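Local coordinates for MutT/NUDIX family protein (Bacillus thuringiensis str. Al Hakam, PDB 3ID9), which probably hydrolyses nucleoside diphosphates linked to another group, as other MutT/NUDIX family hydrolases do, at residues V36-Q41 and W48-G53. Numbering follows the deposited sequence.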
loop_
_atom_site.group_PDB
_atom_site.type_symbol
_atom_site.label_atom_id
_atom_site.label_comp_id
_atom_site.label_asym_id
_atom_site.label_seq_id
_atom_site.Cartn_x
_atom_site.Cartn_y
_atom_site.Cartn_z
ATOM N N VAL B 36 -12.053 17.549 -5.324
ATOM C CA VAL B 36 -12.164 16.186 -4.837
ATOM C C VAL B 36 -13.619 15.774 -4.688
ATOM O O VAL B 36 -14.453 16.555 -4.252
ATOM C CB VAL B 36 -11.467 16.022 -3.464
ATOM C CG1 VAL B 36 -11.467 14.561 -3.051
ATOM C CG2 VAL B 36 -10.047 16.518 -3.547
ATOM N N LEU B 37 -13.915 14.530 -5.033
ATOM C CA LEU B 37 -15.267 14.005 -4.923
ATOM C C LEU B 37 -15.627 13.684 -3.473
ATOM O O LEU B 37 -14.998 12.835 -2.854
ATOM C CB LEU B 37 -15.378 12.733 -5.769
ATOM C CG LEU B 37 -16.615 11.827 -5.911
ATOM C CD1 LEU B 37 -17.588 11.997 -4.764
ATOM C CD2 LEU B 37 -17.285 12.127 -7.231
ATOM N N LEU B 38 -16.628 14.371 -2.924
ATOM C CA LEU B 38 -17.080 14.065 -1.578
ATOM C C LEU B 38 -18.472 13.481 -1.686
ATOM O O LEU B 38 -19.226 13.793 -2.597
ATOM C CB LEU B 38 -17.106 15.289 -0.664
ATOM C CG LEU B 38 -15.754 15.949 -0.379
ATOM C CD1 LEU B 38 -15.933 16.985 0.741
ATOM C CD2 LEU B 38 -14.714 14.880 0.006
ATOM N N VAL B 39 -18.788 12.621 -0.736
ATOM C CA VAL B 39 -20.046 11.926 -0.666
ATOM C C VAL B 39 -20.698 12.288 0.664
ATOM O O VAL B 39 -20.013 12.666 1.619
ATOM C CB VAL B 39 -19.770 10.399 -0.773
ATOM C CG1 VAL B 39 -20.797 9.601 -0.016
ATOM C CG2 VAL B 39 -19.763 9.991 -2.233
ATOM N N LYS B 40 -22.020 12.195 0.731
ATOM C CA LYS B 40 -22.704 12.520 1.973
ATOM C C LYS B 40 -23.005 11.217 2.700
ATOM O O LYS B 40 -23.590 10.298 2.123
ATOM C CB LYS B 40 -23.999 13.277 1.686
ATOM C CG LYS B 40 -24.645 13.893 2.904
ATOM C CD LYS B 40 -24.022 15.236 3.252
ATOM C CE LYS B 40 -25.031 16.380 3.075
ATOM N NZ LYS B 40 -26.247 16.227 3.935
ATOM N N GLN B 41 -22.585 11.144 3.965
ATOM C CA GLN B 41 -22.789 9.959 4.802
ATOM C C GLN B 41 -24.249 9.762 5.195
ATOM O O GLN B 41 -24.919 10.704 5.626
ATOM C CB GLN B 41 -21.949 10.053 6.080
ATOM C CG GLN B 41 -20.444 10.046 5.863
ATOM C CD GLN B 41 -19.670 10.161 7.172
ATOM O OE1 GLN B 41 -19.783 11.162 7.890
ATOM N NE2 GLN B 41 -18.884 9.134 7.493
ATOM N N TRP B 48 -20.227 15.804 4.589
ATOM C CA TRP B 48 -19.502 15.407 3.397
ATOM C C TRP B 48 -18.155 14.798 3.733
ATOM O O TRP B 48 -17.369 15.373 4.473
ATOM C CB TRP B 48 -19.321 16.618 2.478
ATOM C CG TRP B 48 -20.627 17.150 1.989
ATOM C CD1 TRP B 48 -21.386 18.132 2.565
ATOM C CD2 TRP B 48 -21.381 16.669 0.867
ATOM N NE1 TRP B 48 -22.563 18.287 1.875
ATOM C CE2 TRP B 48 -22.587 17.402 0.826
ATOM C CE3 TRP B 48 -21.153 15.688 -0.108
ATOM C CZ2 TRP B 48 -23.563 17.187 -0.147
ATOM C CZ3 TRP B 48 -22.124 15.472 -1.078
ATOM C CH2 TRP B 48 -23.314 16.219 -1.090
ATOM N N SER B 49 -17.887 13.629 3.173
ATOM C CA SER B 49 -16.636 12.936 3.433
ATOM C C SER B 49 -16.193 12.142 2.211
ATOM O O SER B 49 -16.901 12.085 1.205
ATOM C CB SER B 49 -16.811 11.998 4.623
ATOM O OG SER B 49 -17.948 11.177 4.432
ATOM N N LEU B 50 -15.019 11.528 2.300
ATOM C CA LEU B 50 -14.504 10.746 1.191
ATOM C C LEU B 50 -15.237 9.416 1.042
ATOM O O LEU B 50 -15.695 8.825 2.016
ATOM C CB LEU B 50 -13.015 10.501 1.381
ATOM C CG LEU B 50 -12.141 11.750 1.325
ATOM C CD1 LEU B 50 -10.760 11.441 1.902
ATOM C CD2 LEU B 50 -12.040 12.227 -0.123
ATOM N N PRO B 51 -15.385 8.945 -0.196
ATOM C CA PRO B 51 -16.072 7.671 -0.417
ATOM C C PRO B 51 -15.150 6.518 -0.030
ATOM O O PRO B 51 -13.946 6.580 -0.257
ATOM C CB PRO B 51 -16.376 7.703 -1.911
ATOM C CG PRO B 51 -15.199 8.483 -2.464
ATOM C CD PRO B 51 -15.075 9.612 -1.473
ATOM N N GLY B 52 -15.719 5.475 0.562
ATOM C CA GLY B 52 -14.934 4.327 0.964
ATOM C C GLY B 52 -15.754 3.353 1.783
ATOM O O GLY B 52 -16.954 3.535 1.952
ATOM N N GLY B 53 -15.106 2.313 2.289
ATOM C CA GLY B 53 -15.805 1.335 3.090
ATOM C C GLY B 53 -14.979 0.097 3.384
ATOM O O GLY B 53 -13.809 -0.011 3.008
#
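K40 lies over one face of the W48 indole. The two form a non-hydrogen-bonded antiparallel pair, which sets them side by side on one face of the sheet. CD of K40 sits 3.6 Å from the centroid of the five-membered ring, 14° off the ring normal, a CH-pi contact. CG of K40 is anti to the backbone N (chi1 -169°), and bends farther along lay CD and CE over CE2 and NE1. The benzene side of the indole meets the backbone of L38 and V39 near its edge. CB of W48 also packs against CD1 of L38, at 3.8 Å.

V39 and S49 form the hydrogen-bonded pair. V39 N donates to S49 O and S49 N to V39 O, each at 2.8 Å and both nearly straight.

Beyond this pair the chains diverge, and side chains of L50 and P51 take over. CD2 of L50 is a bump in the hollow between V36 CG1 and L38 CD2, 3.8 Å from each. On the other face, P51 sets CB against CG2 of V39, 4.1 Å away. There helix 61-72 packs M69 on L37 and P51, and E72 on V39 and P51. E72 OE1 also bonds G52 N.

Strand 48-54 of this hairpin runs into the Nudix box, which starts at G53 and includes E72. In relatives, box glutamates bind the catalytic metal. The two N-H...O bonds fix the register at V39-S49. The apolar and CH-pi contacts are less directional, consistent with the chain turning away after S49.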